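Local coordinates for bottromycin amidohydrolase (Streptomyces purpureus, PDB 6I5S), which probably hydrolyses a thiazoline-containing intermediate at a zinc site, acting as the gatekeeper enzyme of bottromycin biosynthesis, at residues 422-426 against 427-431; 439-442 against 443-447. All coordinates share one frame; numbering follows the deposited sequence.

Contacts 1 and 2 mark the two ends of helix 431-444. Contact 1 is the hairpin of strands 421-424 and 427-430, whose D430 is the N-cap of that helix; contact 2 is the Schellman motif at its C-terminal end. Their centres lie 21 Å apart and their nearest atoms about 9 Å, so the helix joins them without direct touch. Strand 421-424 pairs with strand 402-405, which pairs with strand 84-95, the strand carrying the zinc ligand H94. The other zinc ligands are H96, H210, H229, D348 and a carboxylated lysine. None belongs to either contact; the hairpin is linked to the metal-bearing strand through the sheet.

Contact 1: residues 422-426 against 427-431; sequences VLVDG and VFLDG
V424 and V427 face each other as the last pair of an antiparallel beta hairpin, closed by a type I' turn through D425 and G426, both with positive phi. The tight part is this backbone. V424 N reaches V427 O at 2.9 Å, and V427 N returns to V424 O at 2.9 Å from well above the carbonyl plane, 58° out of it. Two pairs on, at V422 and L429, the bonds from V422 N to L429 O and from L429 N to V422 O both measure 2.9 Å. L423 and F428, between them, form the non-hydrogen-bonded pair, where L423 CA sends its C-H to V427 O at 3.3 Å.

Side-chain packing is sparser. On the face of V422, V424, V427 and L429, V424 CG2 meets L429 CD1 at 4.1 Å; L434 and L437 of helix 431-444 pack on L429 here. On the other face L423 CD1 lies 4.0 Å from F428 CB and comes up to the edge of the F428 ring, near its plane. F404 meets that ring edge-to-face, and F40 also adjoins it. F428 and D430 are partly exposed; there the hairpin gives way to the helix, D430 OD1 capping D433 N. The turn, by contrast, is buried: D425 makes a salt bridge to R133, and G426 O accepts from H38 NE2.

The backbone itself sets L429 CB close to strand 421-424, 3.5 Å from V422 O. With CG anti to the carbonyl carbon of its own residue (chi1 -51°), the next atom stays near the same oxygen: L429 CG lies 3.7 Å from V422 O.

Contact 2: residues 439-442 against 443-447; sequences SLRL and SAAGL
L442 lies side by side with L447, both side chains pointing the same way, and their CD2 atoms meet at 4.2 Å across the Schellman motif that ends helix 431-444. G446, at phi 98°, turns the chain out of the helix. It gives its N-H to S443 O at 2.9 Å, while L447 N reaches back to L442 O at 3.0 Å, and this pair of bonds brings L447 beside L442. L442 O also takes a weak bond from A445 N at 3.1 Å.

R441, bent at chi2, brings the edge of its guanidinium group to A445, NH1 lying 3.6 Å from A445 CB; L442 CD2 sits over one face, toward the rim. NH1 also donates to A295 O at the end of helix 290-295.

S443 is exposed, yet its hydroxyl turns back to the helix. With OG beside its own backbone N (chi1 -56°), it doubles the grip on one carbonyl: S443 N donates to S439 O at 2.9 Å, and S443 OG reaches the same S439 O at 2.9 Å from 41° out of the carbonyl plane.

Contact 1: residues 422-426 against 427-431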
loop_
_atom_site.group_PDB
_atom_site.type_symbol
_atom_site.label_atom_id
_atom_site.label_comp_id
_atom_site.label_asym_id
_atom_site.label_seq_id
_atom_site.Cartn_x
_atom_site.Cartn_y
_atom_site.Cartn_z
ATOM N N VAL A 422 1.134 -5.668 -16.838
ATOM C CA VAL A 422 0.172 -5.431 -15.756
ATOM C C VAL A 422 -1.178 -5.218 -16.424
ATOM O O VAL A 422 -1.311 -4.338 -17.271
ATOM C CB VAL A 422 0.531 -4.221 -14.875
ATOM C CG1 VAL A 422 -0.565 -3.962 -13.820
ATOM C CG2 VAL A 422 1.843 -4.418 -14.183
ATOM N N LEU A 423 -2.138 -6.061 -16.082
ATOM C CA LEU A 423 -3.525 -5.928 -16.532
ATOM C C LEU A 423 -4.323 -5.163 -15.494
ATOM O O LEU A 423 -4.424 -5.604 -14.339
ATOM C CB LEU A 423 -4.130 -7.308 -16.719
ATOM C CG LEU A 423 -5.462 -7.451 -17.432
ATOM C CD1 LEU A 423 -5.385 -6.976 -18.872
ATOM C CD2 LEU A 423 -5.850 -8.908 -17.397
ATOM N N VAL A 424 -4.917 -4.033 -15.898
ATOM C CA VAL A 424 -5.598 -3.132 -14.976
ATOM C C VAL A 424 -6.998 -2.954 -15.506
ATOM O O VAL A 424 -7.174 -2.281 -16.536
ATOM C CB VAL A 424 -4.919 -1.764 -14.862
ATOM C CG1 VAL A 424 -5.592 -0.941 -13.763
ATOM C CG2 VAL A 424 -3.468 -1.863 -14.690
ATOM N N ASP A 425 -7.984 -3.529 -14.819
ATOM C CA ASP A 425 -9.401 -3.459 -15.279
ATOM C C ASP A 425 -9.453 -3.792 -16.769
ATOM O O ASP A 425 -10.159 -3.139 -17.555
ATOM C CB ASP A 425 -10.014 -2.076 -14.989
ATOM C CG ASP A 425 -11.519 -2.037 -15.142
ATOM O OD1 ASP A 425 -12.174 -3.111 -15.143
ATOM O OD2 ASP A 425 -12.081 -0.905 -15.243
ATOM N N GLY A 426 -8.689 -4.810 -17.171
ATOM C CA GLY A 426 -8.688 -5.277 -18.577
ATOM C C GLY A 426 -7.735 -4.614 -19.548
ATOM O O GLY A 426 -7.552 -5.136 -20.669
ATOM N N VAL A 427 -7.143 -3.476 -19.210
ATOM C CA VAL A 427 -6.158 -2.861 -20.102
ATOM C C VAL A 427 -4.814 -3.526 -19.843
ATOM O O VAL A 427 -4.337 -3.548 -18.704
ATOM C CB VAL A 427 -6.059 -1.347 -19.871
ATOM C CG1 VAL A 427 -4.896 -0.761 -20.630
ATOM C CG2 VAL A 427 -7.369 -0.654 -20.210
ATOM N N PHE A 428 -4.184 -4.012 -20.889
ATOM C CA PHE A 428 -2.899 -4.700 -20.743
ATOM C C PHE A 428 -1.767 -3.725 -21.014
ATOM O O PHE A 428 -1.555 -3.311 -22.155
ATOM C CB PHE A 428 -2.776 -5.890 -21.687
ATOM C CG PHE A 428 -1.515 -6.727 -21.451
ATOM C CD1 PHE A 428 -1.366 -7.447 -20.273
ATOM C CD2 PHE A 428 -0.496 -6.818 -22.414
ATOM C CE1 PHE A 428 -0.234 -8.210 -20.035
ATOM C CE2 PHE A 428 0.640 -7.590 -22.176
ATOM C CZ PHE A 428 0.770 -8.302 -21.005
ATOM N N LEU A 429 -1.010 -3.414 -19.981
ATOM C CA LEU A 429 0.215 -2.625 -20.085
ATOM C C LEU A 429 1.368 -3.600 -20.257
ATOM O O LEU A 429 1.723 -4.298 -19.295
ATOM C CB LEU A 429 0.438 -1.777 -18.844
ATOM C CG LEU A 429 -0.768 -0.894 -18.378
ATOM C CD1 LEU A 429 -0.518 -0.242 -17.059
ATOM C CD2 LEU A 429 -1.067 0.136 -19.486
ATOM N N ASP A 430 1.975 -3.634 -21.447
ATOM C CA ASP A 430 3.102 -4.523 -21.657
ATOM C C ASP A 430 4.392 -3.896 -21.127
ATOM O O ASP A 430 4.410 -2.804 -20.574
ATOM C CB ASP A 430 3.227 -4.952 -23.135
ATOM C CG ASP A 430 3.612 -3.843 -24.076
ATOM O OD1 ASP A 430 4.184 -2.831 -23.671
ATOM O OD2 ASP A 430 3.330 -3.978 -25.299
ATOM N N GLY A 431 5.499 -4.620 -21.272
ATOM C CA GLY A 431 6.735 -4.177 -20.655
ATOM C C GLY A 431 7.214 -2.855 -21.207
ATOM O O GLY A 431 7.765 -2.040 -20.486
#

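Contact 2: residues 439-442 against 443-447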
loop_
_atom_site.group_PDB
_atom_site.type_symbol
_atom_site.label_atom_id
_atom_site.label_comp_id
_atom_site.label_asym_id
_atom_site.label_seq_id
_atom_site.Cartn_x
_atom_site.Cartn_y
_atom_site.Cartn_z
ATOM N N SER A 439 9.493 5.905 -17.125
ATOM C CA SER A 439 10.357 6.962 -17.631
ATOM C C SER A 439 9.648 8.320 -17.598
ATOM O O SER A 439 10.257 9.336 -17.234
ATOM C CB SER A 439 10.852 6.603 -19.041
ATOM O OG SER A 439 11.475 7.717 -19.577
ATOM N N LEU A 440 8.350 8.358 -17.946
ATOM C CA LEU A 440 7.644 9.628 -17.944
ATOM C C LEU A 440 7.446 10.140 -16.520
ATOM O O LEU A 440 7.643 11.332 -16.250
ATOM C CB LEU A 440 6.289 9.460 -18.610
ATOM C CG LEU A 440 5.449 10.726 -18.725
ATOM C CD1 LEU A 440 6.120 11.742 -19.584
ATOM C CD2 LEU A 440 4.137 10.321 -19.330
ATOM N N ARG A 441 7.154 9.231 -15.604
ATOM C CA ARG A 441 7.019 9.602 -14.182
ATOM C C ARG A 441 8.309 10.231 -13.664
ATOM O O ARG A 441 8.287 11.212 -12.909
ATOM C CB ARG A 441 6.638 8.346 -13.361
ATOM C CG ARG A 441 7.444 8.101 -12.039
ATOM C CD ARG A 441 6.978 8.993 -11.074
ATOM N NE ARG A 441 7.527 8.815 -9.724
ATOM C CZ ARG A 441 8.305 9.685 -9.127
ATOM N NH1 ARG A 441 8.827 10.726 -9.801
ATOM N NH2 ARG A 441 8.555 9.503 -7.844
ATOM N N LEU A 442 9.463 9.703 -14.086
ATOM C CA LEU A 442 10.742 10.264 -13.634
ATOM C C LEU A 442 11.048 11.587 -14.325
ATOM O O LEU A 442 11.443 12.548 -13.660
ATOM C CB LEU A 442 11.892 9.265 -13.882
ATOM C CG LEU A 442 11.722 7.931 -13.153
ATOM C CD1 LEU A 442 12.753 6.945 -13.659
ATOM C CD2 LEU A 442 11.850 8.104 -11.627
ATOM N N SER A 443 10.870 11.644 -15.663
ATOM C CA SER A 443 11.193 12.852 -16.419
ATOM C C SER A 443 10.351 14.032 -15.952
ATOM O O SER A 443 10.852 15.152 -15.841
ATOM C CB SER A 443 10.960 12.647 -17.938
ATOM O OG SER A 443 11.673 11.563 -18.435
ATOM N N ALA A 444 9.075 13.784 -15.649
ATOM C CA ALA A 444 8.179 14.840 -15.204
ATOM C C ALA A 444 8.631 15.451 -13.898
ATOM O O ALA A 444 8.388 16.634 -13.652
ATOM C CB ALA A 444 6.763 14.285 -15.054
ATOM N N ALA A 445 9.298 14.676 -13.057
ATOM C CA ALA A 445 9.852 15.166 -11.812
ATOM C C ALA A 445 11.252 15.734 -11.983
ATOM O O ALA A 445 11.818 16.258 -11.024
ATOM C CB ALA A 445 9.869 14.045 -10.793
ATOM N N GLY A 446 11.839 15.637 -13.167
ATOM C CA GLY A 446 13.141 16.227 -13.414
ATOM C C GLY A 446 14.308 15.282 -13.327
ATOM O O GLY A 446 15.452 15.737 -13.361
ATOM N N LEU A 447 14.071 13.995 -13.171
ATOM C CA LEU A 447 15.153 13.028 -13.098
ATOM C C LEU A 447 15.296 12.352 -14.449
ATOM O O LEU A 447 14.303 11.926 -15.036
ATOM C CB LEU A 447 14.880 11.989 -12.015
ATOM C CG LEU A 447 16.040 11.007 -11.825
ATOM C CD1 LEU A 447 17.230 11.698 -11.274
ATOM C CD2 LEU A 447 15.575 9.889 -10.888
#